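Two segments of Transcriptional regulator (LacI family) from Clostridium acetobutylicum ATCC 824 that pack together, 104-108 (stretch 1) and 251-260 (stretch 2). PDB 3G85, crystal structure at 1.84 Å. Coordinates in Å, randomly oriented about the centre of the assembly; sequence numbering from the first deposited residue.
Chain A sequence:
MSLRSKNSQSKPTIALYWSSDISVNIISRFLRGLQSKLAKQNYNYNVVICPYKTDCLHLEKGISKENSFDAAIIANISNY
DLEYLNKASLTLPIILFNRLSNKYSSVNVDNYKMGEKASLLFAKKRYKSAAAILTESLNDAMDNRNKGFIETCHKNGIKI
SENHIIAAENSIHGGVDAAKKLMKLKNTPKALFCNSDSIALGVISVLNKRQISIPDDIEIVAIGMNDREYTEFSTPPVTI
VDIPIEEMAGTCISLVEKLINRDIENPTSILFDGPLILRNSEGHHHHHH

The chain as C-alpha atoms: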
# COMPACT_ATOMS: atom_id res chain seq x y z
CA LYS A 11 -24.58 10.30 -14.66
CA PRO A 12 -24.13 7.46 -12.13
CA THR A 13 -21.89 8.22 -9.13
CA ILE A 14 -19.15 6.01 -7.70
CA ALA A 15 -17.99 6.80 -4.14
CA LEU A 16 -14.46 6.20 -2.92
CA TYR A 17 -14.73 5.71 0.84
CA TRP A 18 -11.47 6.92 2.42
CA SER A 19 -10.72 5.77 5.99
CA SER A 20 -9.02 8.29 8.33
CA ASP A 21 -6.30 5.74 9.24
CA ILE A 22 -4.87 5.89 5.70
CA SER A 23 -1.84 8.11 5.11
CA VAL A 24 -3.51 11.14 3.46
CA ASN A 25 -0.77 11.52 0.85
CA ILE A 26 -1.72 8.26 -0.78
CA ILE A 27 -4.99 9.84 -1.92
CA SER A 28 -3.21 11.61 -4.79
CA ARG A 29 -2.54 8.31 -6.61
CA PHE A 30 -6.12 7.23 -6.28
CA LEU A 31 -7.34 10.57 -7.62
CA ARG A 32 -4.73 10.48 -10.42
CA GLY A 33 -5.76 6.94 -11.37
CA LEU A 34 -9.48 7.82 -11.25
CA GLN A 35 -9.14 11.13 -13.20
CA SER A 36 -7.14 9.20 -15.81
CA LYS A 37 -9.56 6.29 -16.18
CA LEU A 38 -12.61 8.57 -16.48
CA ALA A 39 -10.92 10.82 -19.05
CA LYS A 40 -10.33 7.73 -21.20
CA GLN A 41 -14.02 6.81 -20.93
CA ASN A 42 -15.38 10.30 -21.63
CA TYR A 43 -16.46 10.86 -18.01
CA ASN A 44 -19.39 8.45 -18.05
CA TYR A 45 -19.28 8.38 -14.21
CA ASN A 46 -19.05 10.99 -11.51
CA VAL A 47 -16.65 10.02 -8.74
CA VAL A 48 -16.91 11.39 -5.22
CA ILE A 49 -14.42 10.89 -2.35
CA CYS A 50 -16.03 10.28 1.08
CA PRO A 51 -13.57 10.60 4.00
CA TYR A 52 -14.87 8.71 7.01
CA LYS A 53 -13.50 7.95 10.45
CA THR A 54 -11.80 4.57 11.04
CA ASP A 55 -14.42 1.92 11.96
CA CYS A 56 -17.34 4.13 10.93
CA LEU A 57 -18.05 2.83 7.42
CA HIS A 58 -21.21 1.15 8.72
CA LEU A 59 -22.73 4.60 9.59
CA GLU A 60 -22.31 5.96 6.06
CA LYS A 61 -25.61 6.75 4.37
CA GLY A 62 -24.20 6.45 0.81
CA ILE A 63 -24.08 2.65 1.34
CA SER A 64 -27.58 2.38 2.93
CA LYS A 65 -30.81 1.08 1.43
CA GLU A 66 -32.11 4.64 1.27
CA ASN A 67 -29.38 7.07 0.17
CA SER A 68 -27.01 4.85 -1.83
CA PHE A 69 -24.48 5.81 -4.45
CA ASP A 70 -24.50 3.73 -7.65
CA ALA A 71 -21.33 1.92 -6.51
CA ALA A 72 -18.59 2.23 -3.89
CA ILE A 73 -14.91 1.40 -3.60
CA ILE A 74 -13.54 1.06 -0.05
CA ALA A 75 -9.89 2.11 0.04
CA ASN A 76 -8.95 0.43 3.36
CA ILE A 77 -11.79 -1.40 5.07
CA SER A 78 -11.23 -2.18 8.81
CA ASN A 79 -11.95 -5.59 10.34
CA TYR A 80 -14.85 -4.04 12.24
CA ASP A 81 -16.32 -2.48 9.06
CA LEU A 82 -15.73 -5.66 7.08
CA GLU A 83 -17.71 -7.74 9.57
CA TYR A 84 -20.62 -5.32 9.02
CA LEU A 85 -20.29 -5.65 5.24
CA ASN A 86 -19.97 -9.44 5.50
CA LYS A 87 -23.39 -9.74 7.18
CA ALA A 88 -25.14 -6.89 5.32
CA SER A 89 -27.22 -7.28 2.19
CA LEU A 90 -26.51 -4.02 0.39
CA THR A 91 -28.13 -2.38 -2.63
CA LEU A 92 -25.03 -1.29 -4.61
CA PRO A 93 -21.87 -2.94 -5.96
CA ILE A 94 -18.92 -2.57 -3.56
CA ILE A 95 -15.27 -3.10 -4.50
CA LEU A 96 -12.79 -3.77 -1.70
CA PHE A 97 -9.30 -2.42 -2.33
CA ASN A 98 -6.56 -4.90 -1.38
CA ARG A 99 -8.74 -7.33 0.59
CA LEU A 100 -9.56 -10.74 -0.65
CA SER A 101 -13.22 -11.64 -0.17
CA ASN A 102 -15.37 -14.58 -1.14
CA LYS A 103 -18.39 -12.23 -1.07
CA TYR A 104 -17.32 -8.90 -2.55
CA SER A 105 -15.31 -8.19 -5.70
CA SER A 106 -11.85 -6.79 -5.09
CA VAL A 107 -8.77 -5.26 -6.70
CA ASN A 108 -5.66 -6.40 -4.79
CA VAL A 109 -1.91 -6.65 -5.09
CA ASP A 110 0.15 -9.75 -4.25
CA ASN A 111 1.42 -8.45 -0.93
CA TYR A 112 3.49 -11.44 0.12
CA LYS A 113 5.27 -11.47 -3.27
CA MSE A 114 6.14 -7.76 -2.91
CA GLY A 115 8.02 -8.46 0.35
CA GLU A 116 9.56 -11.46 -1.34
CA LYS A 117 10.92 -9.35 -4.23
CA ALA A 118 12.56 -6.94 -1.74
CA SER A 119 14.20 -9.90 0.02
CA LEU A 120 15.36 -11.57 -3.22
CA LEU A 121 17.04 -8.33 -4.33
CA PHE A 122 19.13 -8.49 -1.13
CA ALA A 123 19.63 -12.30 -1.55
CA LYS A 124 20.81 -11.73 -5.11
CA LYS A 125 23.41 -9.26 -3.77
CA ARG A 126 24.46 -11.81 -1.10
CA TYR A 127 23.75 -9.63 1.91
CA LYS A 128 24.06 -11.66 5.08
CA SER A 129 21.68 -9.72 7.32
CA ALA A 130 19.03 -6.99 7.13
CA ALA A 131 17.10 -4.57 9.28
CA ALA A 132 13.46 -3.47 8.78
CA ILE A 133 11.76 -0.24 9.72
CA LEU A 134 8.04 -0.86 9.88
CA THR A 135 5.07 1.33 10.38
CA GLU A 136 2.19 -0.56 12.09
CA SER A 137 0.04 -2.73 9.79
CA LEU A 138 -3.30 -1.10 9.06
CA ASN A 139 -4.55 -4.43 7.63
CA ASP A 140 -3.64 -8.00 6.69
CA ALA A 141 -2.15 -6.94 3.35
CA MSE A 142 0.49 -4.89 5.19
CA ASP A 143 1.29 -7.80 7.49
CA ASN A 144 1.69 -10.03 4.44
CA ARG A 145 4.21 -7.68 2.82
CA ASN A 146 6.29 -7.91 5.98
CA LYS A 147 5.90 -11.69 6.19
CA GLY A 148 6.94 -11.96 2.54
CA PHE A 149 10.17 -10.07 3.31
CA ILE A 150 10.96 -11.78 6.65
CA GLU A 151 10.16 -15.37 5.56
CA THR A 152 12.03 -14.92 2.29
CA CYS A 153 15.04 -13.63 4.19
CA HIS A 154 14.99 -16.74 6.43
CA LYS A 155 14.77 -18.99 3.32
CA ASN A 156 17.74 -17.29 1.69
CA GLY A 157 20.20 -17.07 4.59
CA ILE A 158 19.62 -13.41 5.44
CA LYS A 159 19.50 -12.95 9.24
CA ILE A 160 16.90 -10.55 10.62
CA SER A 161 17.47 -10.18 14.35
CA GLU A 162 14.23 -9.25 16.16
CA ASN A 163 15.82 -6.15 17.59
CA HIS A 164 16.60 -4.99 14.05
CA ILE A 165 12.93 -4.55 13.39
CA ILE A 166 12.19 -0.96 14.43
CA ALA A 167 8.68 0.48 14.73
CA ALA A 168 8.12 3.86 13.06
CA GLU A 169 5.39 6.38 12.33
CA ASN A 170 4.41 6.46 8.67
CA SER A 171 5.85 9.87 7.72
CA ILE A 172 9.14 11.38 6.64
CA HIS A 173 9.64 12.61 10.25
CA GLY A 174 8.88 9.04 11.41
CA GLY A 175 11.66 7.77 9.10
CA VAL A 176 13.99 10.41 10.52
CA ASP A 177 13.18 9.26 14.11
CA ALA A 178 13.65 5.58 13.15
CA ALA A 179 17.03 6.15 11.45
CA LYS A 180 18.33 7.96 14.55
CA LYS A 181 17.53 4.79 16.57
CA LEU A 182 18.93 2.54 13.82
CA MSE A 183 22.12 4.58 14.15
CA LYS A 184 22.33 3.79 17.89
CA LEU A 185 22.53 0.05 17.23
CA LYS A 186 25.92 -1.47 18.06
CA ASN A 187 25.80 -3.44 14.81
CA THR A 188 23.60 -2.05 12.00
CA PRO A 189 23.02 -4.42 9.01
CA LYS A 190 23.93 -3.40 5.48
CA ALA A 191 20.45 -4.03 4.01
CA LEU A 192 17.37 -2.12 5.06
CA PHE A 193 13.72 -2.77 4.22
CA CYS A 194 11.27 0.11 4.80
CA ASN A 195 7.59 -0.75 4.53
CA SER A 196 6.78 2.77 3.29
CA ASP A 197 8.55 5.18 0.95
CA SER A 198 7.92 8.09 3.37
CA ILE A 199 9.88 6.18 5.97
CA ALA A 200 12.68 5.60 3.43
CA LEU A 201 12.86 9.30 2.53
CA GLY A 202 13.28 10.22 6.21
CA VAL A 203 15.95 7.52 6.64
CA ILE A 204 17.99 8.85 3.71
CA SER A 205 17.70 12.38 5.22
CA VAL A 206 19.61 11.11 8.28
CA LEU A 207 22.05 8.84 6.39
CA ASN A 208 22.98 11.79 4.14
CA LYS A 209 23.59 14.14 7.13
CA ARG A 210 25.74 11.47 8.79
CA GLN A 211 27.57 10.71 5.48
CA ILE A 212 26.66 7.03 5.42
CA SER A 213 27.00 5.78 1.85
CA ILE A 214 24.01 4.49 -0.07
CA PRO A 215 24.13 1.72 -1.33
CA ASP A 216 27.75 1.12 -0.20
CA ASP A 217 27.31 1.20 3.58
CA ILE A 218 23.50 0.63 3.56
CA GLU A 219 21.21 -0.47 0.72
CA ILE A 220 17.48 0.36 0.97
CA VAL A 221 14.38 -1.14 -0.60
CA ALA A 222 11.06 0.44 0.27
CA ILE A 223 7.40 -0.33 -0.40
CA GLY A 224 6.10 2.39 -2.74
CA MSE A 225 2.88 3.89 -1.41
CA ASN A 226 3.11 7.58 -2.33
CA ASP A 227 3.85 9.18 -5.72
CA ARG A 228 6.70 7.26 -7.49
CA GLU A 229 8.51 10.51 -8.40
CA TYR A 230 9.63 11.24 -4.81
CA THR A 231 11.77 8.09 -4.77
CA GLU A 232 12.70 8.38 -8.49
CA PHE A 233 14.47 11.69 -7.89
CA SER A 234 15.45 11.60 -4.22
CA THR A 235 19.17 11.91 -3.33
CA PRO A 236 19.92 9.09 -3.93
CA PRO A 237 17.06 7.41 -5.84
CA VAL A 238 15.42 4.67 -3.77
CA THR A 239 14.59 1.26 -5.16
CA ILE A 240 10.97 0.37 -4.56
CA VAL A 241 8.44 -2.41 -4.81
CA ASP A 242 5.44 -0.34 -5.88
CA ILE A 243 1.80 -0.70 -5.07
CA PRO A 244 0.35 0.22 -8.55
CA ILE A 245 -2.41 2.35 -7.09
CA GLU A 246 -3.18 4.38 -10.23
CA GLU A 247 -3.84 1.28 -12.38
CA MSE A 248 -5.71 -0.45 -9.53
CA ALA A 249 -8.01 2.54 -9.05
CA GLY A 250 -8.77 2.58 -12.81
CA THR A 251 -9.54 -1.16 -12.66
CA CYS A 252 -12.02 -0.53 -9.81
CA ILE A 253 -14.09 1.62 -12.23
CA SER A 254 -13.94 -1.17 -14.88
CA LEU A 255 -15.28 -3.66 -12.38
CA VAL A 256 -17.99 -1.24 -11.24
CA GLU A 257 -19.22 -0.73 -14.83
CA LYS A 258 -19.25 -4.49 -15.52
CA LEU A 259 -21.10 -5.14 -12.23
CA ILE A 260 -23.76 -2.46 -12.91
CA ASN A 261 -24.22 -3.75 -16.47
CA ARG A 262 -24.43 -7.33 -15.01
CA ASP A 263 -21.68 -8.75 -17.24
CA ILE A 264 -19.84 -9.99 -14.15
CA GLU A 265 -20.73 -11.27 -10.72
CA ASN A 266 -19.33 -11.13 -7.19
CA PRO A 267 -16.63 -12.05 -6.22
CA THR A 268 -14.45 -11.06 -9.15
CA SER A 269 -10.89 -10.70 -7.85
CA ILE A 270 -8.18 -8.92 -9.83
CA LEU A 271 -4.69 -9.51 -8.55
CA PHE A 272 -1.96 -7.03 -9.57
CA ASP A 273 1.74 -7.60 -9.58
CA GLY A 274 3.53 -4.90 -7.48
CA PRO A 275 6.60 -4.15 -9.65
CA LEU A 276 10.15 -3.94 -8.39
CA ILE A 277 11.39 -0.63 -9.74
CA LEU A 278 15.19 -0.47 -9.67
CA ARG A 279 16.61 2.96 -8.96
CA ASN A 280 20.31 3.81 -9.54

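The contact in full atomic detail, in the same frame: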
# COMPACT_ATOMS: atom_id res chain seq x y z
N TYR A 104 -17.46 -10.11 -1.79
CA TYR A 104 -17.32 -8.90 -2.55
C TYR A 104 -16.20 -9.02 -3.56
O TYR A 104 -15.19 -9.69 -3.31
CB TYR A 104 -17.01 -7.71 -1.59
CG TYR A 104 -18.16 -7.40 -0.66
CD1 TYR A 104 -19.25 -6.65 -1.10
CD2 TYR A 104 -18.18 -7.90 0.65
CE1 TYR A 104 -20.32 -6.36 -0.23
CE2 TYR A 104 -19.25 -7.64 1.51
CZ TYR A 104 -20.31 -6.87 1.05
OH TYR A 104 -21.39 -6.58 1.86
N SER A 105 -16.37 -8.36 -4.71
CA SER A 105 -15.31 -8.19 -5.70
C SER A 105 -14.20 -7.29 -5.13
O SER A 105 -14.41 -6.45 -4.19
CB SER A 105 -15.89 -7.64 -7.01
OG SER A 105 -16.88 -8.54 -7.57
N SER A 106 -13.00 -7.47 -5.65
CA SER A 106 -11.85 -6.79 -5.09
C SER A 106 -10.78 -6.56 -6.15
O SER A 106 -10.70 -7.29 -7.15
CB SER A 106 -11.26 -7.58 -3.90
OG SER A 106 -10.80 -8.87 -4.30
N VAL A 107 -9.97 -5.51 -5.92
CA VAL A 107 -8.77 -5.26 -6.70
C VAL A 107 -7.61 -5.22 -5.69
O VAL A 107 -7.60 -4.37 -4.78
CB VAL A 107 -8.90 -3.92 -7.53
CG1 VAL A 107 -7.65 -3.57 -8.27
CG2 VAL A 107 -10.05 -4.01 -8.56
N ASN A 108 -6.68 -6.15 -5.82
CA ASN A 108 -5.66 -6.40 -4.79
C ASN A 108 -4.29 -6.47 -5.41
O ASN A 108 -4.15 -6.48 -6.63
CB ASN A 108 -5.90 -7.73 -4.06
CG ASN A 108 -7.34 -7.91 -3.57
OD1 ASN A 108 -7.87 -9.02 -3.63
ND2 ASN A 108 -7.97 -6.87 -3.11
N THR A 251 -8.89 0.17 -12.54
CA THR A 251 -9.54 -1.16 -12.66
C THR A 251 -10.81 -1.29 -11.80
O THR A 251 -11.78 -1.97 -12.17
CB THR A 251 -8.55 -2.30 -12.36
OG1 THR A 251 -7.50 -2.26 -13.32
CG2 THR A 251 -9.23 -3.66 -12.47
N CYS A 252 -10.81 -0.63 -10.63
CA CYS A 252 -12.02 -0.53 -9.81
C CYS A 252 -13.21 -0.00 -10.63
O CYS A 252 -14.30 -0.58 -10.57
CB CYS A 252 -11.77 0.35 -8.56
SG CYS A 252 -10.72 -0.44 -7.32
N ILE A 253 -13.02 1.08 -11.37
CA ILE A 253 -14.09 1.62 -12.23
C ILE A 253 -14.56 0.59 -13.28
O ILE A 253 -15.76 0.46 -13.52
CB ILE A 253 -13.62 2.91 -12.95
CG1 ILE A 253 -13.29 3.99 -11.89
CG2 ILE A 253 -14.62 3.35 -14.06
CD1 ILE A 253 -12.92 5.33 -12.49
N SER A 254 -13.61 -0.12 -13.90
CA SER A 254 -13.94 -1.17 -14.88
C SER A 254 -14.85 -2.20 -14.29
O SER A 254 -15.83 -2.60 -14.95
CB SER A 254 -12.68 -1.90 -15.38
OG SER A 254 -11.83 -1.04 -16.10
N LEU A 255 -14.49 -2.68 -13.10
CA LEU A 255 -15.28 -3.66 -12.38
C LEU A 255 -16.67 -3.10 -12.06
O LEU A 255 -17.68 -3.78 -12.27
CB LEU A 255 -14.61 -4.09 -11.08
CG LEU A 255 -13.37 -4.96 -11.10
CD1 LEU A 255 -13.17 -5.54 -9.70
CD2 LEU A 255 -13.53 -6.08 -12.14
N VAL A 256 -16.71 -1.87 -11.54
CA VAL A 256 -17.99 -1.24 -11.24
C VAL A 256 -18.97 -1.25 -12.44
O VAL A 256 -20.12 -1.67 -12.32
CB VAL A 256 -17.78 0.20 -10.73
CG1 VAL A 256 -19.03 1.07 -10.96
CG2 VAL A 256 -17.41 0.12 -9.26
N GLU A 257 -18.47 -0.80 -13.58
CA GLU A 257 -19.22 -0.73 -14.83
C GLU A 257 -19.73 -2.12 -15.22
O GLU A 257 -20.89 -2.27 -15.56
CB GLU A 257 -18.28 -0.16 -15.88
CG GLU A 257 -18.75 -0.22 -17.31
CD GLU A 257 -18.13 0.91 -18.15
OE1 GLU A 257 -17.05 1.45 -17.77
OE2 GLU A 257 -18.76 1.26 -19.17
N LYS A 258 -18.87 -3.14 -15.12
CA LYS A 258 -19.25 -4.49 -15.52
C LYS A 258 -20.25 -5.11 -14.53
O LYS A 258 -21.10 -5.96 -14.90
CB LYS A 258 -17.99 -5.32 -15.69
CG LYS A 258 -17.18 -4.84 -16.91
CD LYS A 258 -15.80 -5.50 -16.99
CE LYS A 258 -14.93 -4.91 -18.11
NZ LYS A 258 -15.59 -5.05 -19.47
N LEU A 259 -20.14 -4.71 -13.26
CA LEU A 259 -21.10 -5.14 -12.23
C LEU A 259 -22.48 -4.49 -12.43
O LEU A 259 -23.52 -5.18 -12.39
CB LEU A 259 -20.55 -4.90 -10.82
CG LEU A 259 -19.47 -5.92 -10.39
CD1 LEU A 259 -18.65 -5.31 -9.21
CD2 LEU A 259 -20.06 -7.27 -10.02
N ILE A 260 -22.50 -3.19 -12.67
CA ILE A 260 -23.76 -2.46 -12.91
C ILE A 260 -24.47 -3.00 -14.15
O ILE A 260 -25.68 -3.22 -14.14
CB ILE A 260 -23.55 -0.93 -13.11
CG1 ILE A 260 -22.92 -0.23 -11.89
CG2 ILE A 260 -24.88 -0.25 -13.48
CD1 ILE A 260 -23.54 -0.54 -10.62

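No hydrogen bond joins these two stretches, although serine, threonine, cysteine and asparagine make up a good share of their residues; what holds them together is van der Waals packing, and its closest contacts gather around a single methyl group, CG2 of Val 107. The contact is small, burying 247 Å² summed over both sides, and its touching residues are at least 144 positions apart in sequence. A short strand lies against a helix, running nearly antiparallel to it at 164°, with the two axes 8.9 Å apart at closest approach. The backbones draw nearest where the CA atoms of Val 107 and Cys 252 stand 6.5 Å apart; between the CA atoms of Ser 105 and Leu 255 the distance widens to 8.1 Å.

Val 107 gives up more surface to the partner than any other residue here, 81 Å². Its CA-to-CB bond points toward the helix, and its t rotamer (chi1 176°) places CG2 in a pocket formed by three helix side chains. From CG2 of Val 107 it is 3.7 Å to CD1 of Leu 255, 3.8 Å to SG of Cys 252 and 4.0 Å to CG2 of Thr 251. Valine suits this site because its beta-branched side chain is at home in an extended strand, and it presents a compact apolar surface without needing a long reach.

The alternation of the strand explains the pattern on its side. Ser 105 and Val 107 direct their CB atoms toward the helix, whereas Ser 106 points away and touches it through its backbone, with its O 4.0 Å from CD1 of Leu 255. The helix covers less of Ser 105, 45 Å², than of Val 107: the CB of Ser 105 lies 4.4 Å from CD1 of Leu 255, and its OG lies 4.0 Å from CD1 of Leu 259. A buried hydroxyl facing leucine methyls would be costly if unpaired, but this OG is hydrogen-bonded elsewhere in the structure.

On the helix, Thr 251, Leu 255 and Leu 259 recur every four residues, so they line one face and all point toward the strand. The CA-to-CB bond of Cys 252 points sideways, and its m rotamer brings the large, weakly polar sulfur against the valine methyl. Thr 251 is partly exposed and serves two environments: its methyl packs on Val 107, while its OG1 is hydrogen-bonded elsewhere in the structure. Leu 255, in the m,t conformation common for leucine in helices, extends CD1 far enough to meet all of Ser 105, Ser 106 and Val 107. One turn later, Leu 259 carries the apolar surface on to Ser 105.

The helix backbone follows the i to i+4 hydrogen-bonding pattern. Leu 255 N donates to Thr 251 O at 3.0 Å, and Leu 259 N to Leu 255 O at 2.8 Å, tying together the very residues that meet the strand. Glu 257 and Lys 258 lie out of reach of the strand, so the charged side chains stay clear of this apolar contact.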